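Local coordinates for abietadiene synthase, chloroplastic (Abies grandis, PDB 3S9V), which is a plant terpene synthase of the chloroplast, a large, predominantly alpha-helical enzyme of the family with a metal-binding domain, at residues P199-Y204 and F353-Q358; I309-A312 and P318-D321. All coordinates share one frame; numbering follows the deposited sequence.

In the fold
Contact 1 joins two loops and contact 2 joins a loop to the start of helix 320-332, their centres about 11 Å apart. Along the chain, 199-204 comes first, after helix 192-197; 309-312 and 318-321 follow, and 353-358 comes last, before helix 363-373. The last three belong to the terpene synthase N-terminal family region. The Phe355 loop of contact 1 packs against the start of helix 320-332: Cys354 O lies 3.0 Å from Ile320 N, a probable hydrogen bond, and the Phe355 ring packs on Pro318 and Asp319. Contact 2 contains Asp319, Ile320 and Asp321, the first three residues of the DXDD signature of class II terpene cyclases, which Asp322 completes.

Contact 1: P199-Y204 and F353-Q358; sequences PTTLLY and FCFLGQ
Thr201 straddles two residues of the facing loop, giving its methyl to Phe355 and its hydroxyl to Gln358. The methyl carbon CG2 stands almost squarely over the middle of the Phe355 ring, 3.6 Å from the ring centroid and only 9° off the normal, a CH-pi contact in which all six ring carbons share. With OG1 lodged between the backbone N and the carbonyl carbon (chi1 60°), Thr201 holds CG2 out over the ring while its hydroxyl faces the amide. Gln358 reaches across with its chain extended beyond CG, and its NE2 donates to Thr201 OG1 at 3.2 Å; the bond is bent, and the hydroxyl oxygen lies somewhat out of the amide plane. On its own side, Thr201 starts a 3-10 turn, where Tyr204 N bonds to Thr201 O. Phe355 and Gln358 are the two ends of a type II beta turn with Gly357 at its third position, where the positive phi suits glycine. The turn lets both side chains reach the same threonine, so that the loop after helix 192-197 packs on the beta turn of the loop before helix 363-373, in the N-terminal half of a terpene synthase.

Contact 2: I309-A312 and P318-D321; sequences IGWA and PDID
Trp311 and Asp319 meet because each tucks CG between its own backbone N and carbonyl carbon (chi1 47° and 69°), which brings the carboxylate against the indole and the neighbouring glycine. Asp319 OD1 lies at the edge of the indole, near its plane and 3.6 Å from Trp311 CE3, with the carboxylate turned roughly halfway between coplanar and perpendicular to the ring. The same oxygen, Asp319 OD1, comes 3.3 Å from Gly310 CA. The other oxygen, OD2, points into the start of helix 320-332 and takes a hydrogen bond from Asp322 N, making Asp319 the N-cap. Asp319, Ile320, Asp321 and Asp322 together spell the DXDD signature of class II terpene cyclases, running from the N-cap into the first turn of the helix. Asp321 OD1 in turn accepts from Asn368 ND2 of helix 363-373. The backbones are tied by one bond: Asp319 N donates to Ile309 O at 2.9 Å. Pro318 flanks this bond, its CB 3.3 Å from Ile309 O, while the nearest alpha carbons, those of Gly310 and Pro318, are 3.9 Å apart. The CB of Ile309 points away from the Pro318 segment, and its side chain packs on Leu270 of helix 269-282. A second link runs through Thr323, whose OG1 is hydrogen-bonded to both Ile309 N and Asp319 O. In the five-membered ring of the indole, Trp311 NE1 is hydrogen-bonded to Ser230 OG.

Contact 1: P199-Y204 and F353-Q358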
loop_
_atom_site.group_PDB
_atom_site.type_symbol
_atom_site.label_atom_id
_atom_site.label_comp_id
_atom_site.label_asym_id
_atom_site.label_seq_id
_atom_site.Cartn_x
_atom_site.Cartn_y
_atom_site.Cartn_z
ATOM N N PRO A 199 -0.515 -15.064 -25.911
ATOM C CA PRO A 199 -1.193 -15.762 -24.816
ATOM C C PRO A 199 -2.156 -14.763 -24.174
ATOM O O PRO A 199 -1.808 -13.596 -23.990
ATOM C CB PRO A 199 -0.044 -16.137 -23.877
ATOM C CG PRO A 199 1.153 -16.240 -24.802
ATOM C CD PRO A 199 0.949 -15.060 -25.720
ATOM N N THR A 200 -3.368 -15.200 -23.861
ATOM C CA THR A 200 -4.344 -14.315 -23.236
ATOM C C THR A 200 -5.066 -15.112 -22.170
ATOM O O THR A 200 -4.931 -16.333 -22.126
ATOM C CB THR A 200 -5.384 -13.791 -24.251
ATOM O OG1 THR A 200 -6.168 -14.888 -24.737
ATOM C CG2 THR A 200 -4.691 -13.098 -25.425
ATOM N N THR A 201 -5.843 -14.442 -21.322
ATOM C CA THR A 201 -6.548 -15.155 -20.265
ATOM C C THR A 201 -7.592 -16.154 -20.780
ATOM O O THR A 201 -8.163 -16.915 -20.000
ATOM C CB THR A 201 -7.188 -14.184 -19.259
ATOM O OG1 THR A 201 -8.130 -13.339 -19.924
ATOM C CG2 THR A 201 -6.105 -13.326 -18.604
ATOM N N LEU A 202 -7.841 -16.162 -22.088
ATOM C CA LEU A 202 -8.779 -17.132 -22.652
ATOM C C LEU A 202 -8.170 -18.527 -22.465
ATOM O O LEU A 202 -8.879 -19.510 -22.245
ATOM C CB LEU A 202 -9.001 -16.871 -24.145
ATOM C CG LEU A 202 -9.980 -15.766 -24.531
ATOM C CD1 LEU A 202 -9.793 -15.410 -26.001
ATOM C CD2 LEU A 202 -11.401 -16.223 -24.254
ATOM N N LEU A 203 -6.845 -18.599 -22.554
ATOM C CA LEU A 203 -6.121 -19.864 -22.391
ATOM C C LEU A 203 -6.277 -20.448 -20.990
ATOM O O LEU A 203 -5.982 -21.623 -20.761
ATOM C CB LEU A 203 -4.633 -19.663 -22.690
ATOM C CG LEU A 203 -4.326 -19.167 -24.102
ATOM C CD1 LEU A 203 -2.833 -18.933 -24.244
ATOM C CD2 LEU A 203 -4.821 -20.177 -25.116
ATOM N N TYR A 204 -6.726 -19.617 -20.054
ATOM C CA TYR A 204 -6.929 -20.039 -18.677
ATOM C C TYR A 204 -8.077 -21.031 -18.596
ATOM O O TYR A 204 -8.187 -21.787 -17.634
ATOM C CB TYR A 204 -7.229 -18.809 -17.814
ATOM C CG TYR A 204 -7.372 -19.062 -16.334
ATOM C CD1 TYR A 204 -8.560 -18.755 -15.673
ATOM C CD2 TYR A 204 -6.304 -19.546 -15.577
ATOM C CE1 TYR A 204 -8.684 -18.918 -14.297
ATOM C CE2 TYR A 204 -6.418 -19.718 -14.194
ATOM C CZ TYR A 204 -7.613 -19.400 -13.561
ATOM O OH TYR A 204 -7.747 -19.568 -12.197
ATOM N N PHE A 353 -5.542 -1.139 -18.022
ATOM C CA PHE A 353 -6.307 -2.352 -17.795
ATOM C C PHE A 353 -5.392 -3.430 -17.202
ATOM O O PHE A 353 -4.171 -3.308 -17.261
ATOM C CB PHE A 353 -6.939 -2.790 -19.119
ATOM C CG PHE A 353 -7.879 -1.758 -19.703
ATOM C CD1 PHE A 353 -9.197 -1.668 -19.263
ATOM C CD2 PHE A 353 -7.429 -0.846 -20.649
ATOM C CE1 PHE A 353 -10.055 -0.681 -19.757
ATOM C CE2 PHE A 353 -8.274 0.148 -21.153
ATOM C CZ PHE A 353 -9.591 0.229 -20.704
ATOM N N CYS A 354 -5.984 -4.469 -16.619
ATOM C CA CYS A 354 -5.214 -5.523 -15.973
ATOM C C CYS A 354 -4.362 -6.368 -16.928
ATOM O O CYS A 354 -3.322 -6.905 -16.534
ATOM C CB CYS A 354 -6.154 -6.419 -15.155
ATOM S SG CYS A 354 -5.341 -7.369 -13.834
ATOM N N PHE A 355 -4.790 -6.480 -18.181
ATOM C CA PHE A 355 -4.038 -7.255 -19.164
ATOM C C PHE A 355 -3.876 -6.520 -20.486
ATOM O O PHE A 355 -4.738 -5.740 -20.881
ATOM C CB PHE A 355 -4.715 -8.604 -19.419
ATOM C CG PHE A 355 -4.740 -9.504 -18.218
ATOM C CD1 PHE A 355 -5.859 -9.558 -17.393
ATOM C CD2 PHE A 355 -3.635 -10.286 -17.900
ATOM C CE1 PHE A 355 -5.881 -10.382 -16.265
ATOM C CE2 PHE A 355 -3.646 -11.114 -16.774
ATOM C CZ PHE A 355 -4.772 -11.161 -15.957
ATOM N N LEU A 356 -2.761 -6.762 -21.166
ATOM C CA LEU A 356 -2.519 -6.127 -22.453
ATOM C C LEU A 356 -3.589 -6.626 -23.425
ATOM O O LEU A 356 -3.920 -7.813 -23.440
ATOM C CB LEU A 356 -1.112 -6.482 -22.965
ATOM C CG LEU A 356 -0.675 -5.963 -24.346
ATOM C CD1 LEU A 356 0.841 -5.948 -24.435
ATOM C CD2 LEU A 356 -1.248 -6.836 -25.454
ATOM N N GLY A 357 -4.149 -5.711 -24.207
ATOM C CA GLY A 357 -5.158 -6.086 -25.183
ATOM C C GLY A 357 -6.534 -6.479 -24.674
ATOM O O GLY A 357 -7.295 -7.116 -25.402
ATOM N N GLN A 358 -6.864 -6.112 -23.440
ATOM C CA GLN A 358 -8.175 -6.428 -22.876
ATOM C C GLN A 358 -8.749 -5.205 -22.183
ATOM O O GLN A 358 -8.023 -4.256 -21.898
ATOM C CB GLN A 358 -8.064 -7.579 -21.882
ATOM C CG GLN A 358 -7.806 -8.925 -22.522
ATOM C CD GLN A 358 -7.770 -10.044 -21.502
ATOM O OE1 GLN A 358 -8.617 -10.106 -20.606
ATOM N NE2 GLN A 358 -6.794 -10.941 -21.636
#

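Contact 2: I309-A312 and P318-D321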
loop_
_atom_site.group_PDB
_atom_site.type_symbol
_atom_site.label_atom_id
_atom_site.label_comp_id
_atom_site.label_asym_id
_atom_site.label_seq_id
_atom_site.Cartn_x
_atom_site.Cartn_y
_atom_site.Cartn_z
ATOM N N ILE A 309 5.360 -8.195 -14.644
ATOM C CA ILE A 309 5.357 -9.573 -14.193
ATOM C C ILE A 309 3.953 -10.085 -14.003
ATOM O O ILE A 309 2.990 -9.323 -14.026
ATOM C CB ILE A 309 6.123 -9.721 -12.865
ATOM C CG1 ILE A 309 5.500 -8.822 -11.793
ATOM C CG2 ILE A 309 7.579 -9.329 -13.071
ATOM C CD1 ILE A 309 6.105 -9.000 -10.384
ATOM N N GLY A 310 3.848 -11.395 -13.837
ATOM C CA GLY A 310 2.560 -12.013 -13.614
ATOM C C GLY A 310 2.559 -12.459 -12.171
ATOM O O GLY A 310 3.297 -11.913 -11.359
ATOM N N TRP A 311 1.760 -13.468 -11.855
ATOM C CA TRP A 311 1.674 -13.967 -10.498
ATOM C C TRP A 311 2.700 -15.061 -10.246
ATOM O O TRP A 311 3.030 -15.363 -9.098
ATOM C CB TRP A 311 0.258 -14.485 -10.236
ATOM C CG TRP A 311 -0.260 -15.376 -11.319
ATOM C CD1 TRP A 311 -0.149 -16.733 -11.389
ATOM C CD2 TRP A 311 -0.965 -14.968 -12.497
ATOM N NE1 TRP A 311 -0.748 -17.200 -12.537
ATOM C CE2 TRP A 311 -1.255 -16.137 -13.236
ATOM C CE3 TRP A 311 -1.380 -13.727 -13.002
ATOM C CZ2 TRP A 311 -1.947 -16.104 -14.459
ATOM C CZ3 TRP A 311 -2.070 -13.691 -14.217
ATOM C CH2 TRP A 311 -2.345 -14.874 -14.931
ATOM N N ALA A 312 3.205 -15.645 -11.330
ATOM C CA ALA A 312 4.194 -16.714 -11.248
ATOM C C ALA A 312 5.434 -16.359 -12.041
ATOM O O ALA A 312 5.350 -15.653 -13.047
ATOM C CB ALA A 312 3.613 -18.012 -11.785
ATOM N N PRO A 318 1.957 -10.858 -18.242
ATOM C CA PRO A 318 2.042 -10.101 -16.993
ATOM C C PRO A 318 0.685 -9.489 -16.705
ATOM O O PRO A 318 -0.173 -9.446 -17.588
ATOM C CB PRO A 318 3.086 -9.041 -17.315
ATOM C CG PRO A 318 2.747 -8.708 -18.750
ATOM C CD PRO A 318 2.531 -10.089 -19.364
ATOM N N ASP A 319 0.485 -9.030 -15.474
ATOM C CA ASP A 319 -0.769 -8.377 -15.115
ATOM C C ASP A 319 -0.449 -7.103 -14.346
ATOM O O ASP A 319 0.521 -7.048 -13.590
ATOM C CB ASP A 319 -1.662 -9.293 -14.280
ATOM C CG ASP A 319 -1.118 -9.537 -12.897
ATOM O OD1 ASP A 319 -0.149 -10.312 -12.766
ATOM O OD2 ASP A 319 -1.660 -8.949 -11.941
ATOM N N ILE A 320 -1.274 -6.081 -14.537
ATOM C CA ILE A 320 -1.052 -4.799 -13.896
ATOM C C ILE A 320 -1.048 -4.852 -12.366
ATOM O O ILE A 320 -0.357 -4.064 -11.724
ATOM C CB ILE A 320 -2.092 -3.765 -14.371
ATOM C CG1 ILE A 320 -1.528 -2.352 -14.215
ATOM C CG2 ILE A 320 -3.384 -3.915 -13.580
ATOM C CD1 ILE A 320 -2.400 -1.283 -14.836
ATOM N N ASP A 321 -1.796 -5.782 -11.781
ATOM C CA ASP A 321 -1.859 -5.876 -10.324
ATOM C C ASP A 321 -0.518 -6.307 -9.732
ATOM O O ASP A 321 0.018 -5.619 -8.872
ATOM C CB ASP A 321 -2.972 -6.847 -9.893
ATOM C CG ASP A 321 -3.532 -6.526 -8.503
ATOM O OD1 ASP A 321 -3.079 -5.539 -7.865
ATOM O OD2 ASP A 321 -4.437 -7.264 -8.053
#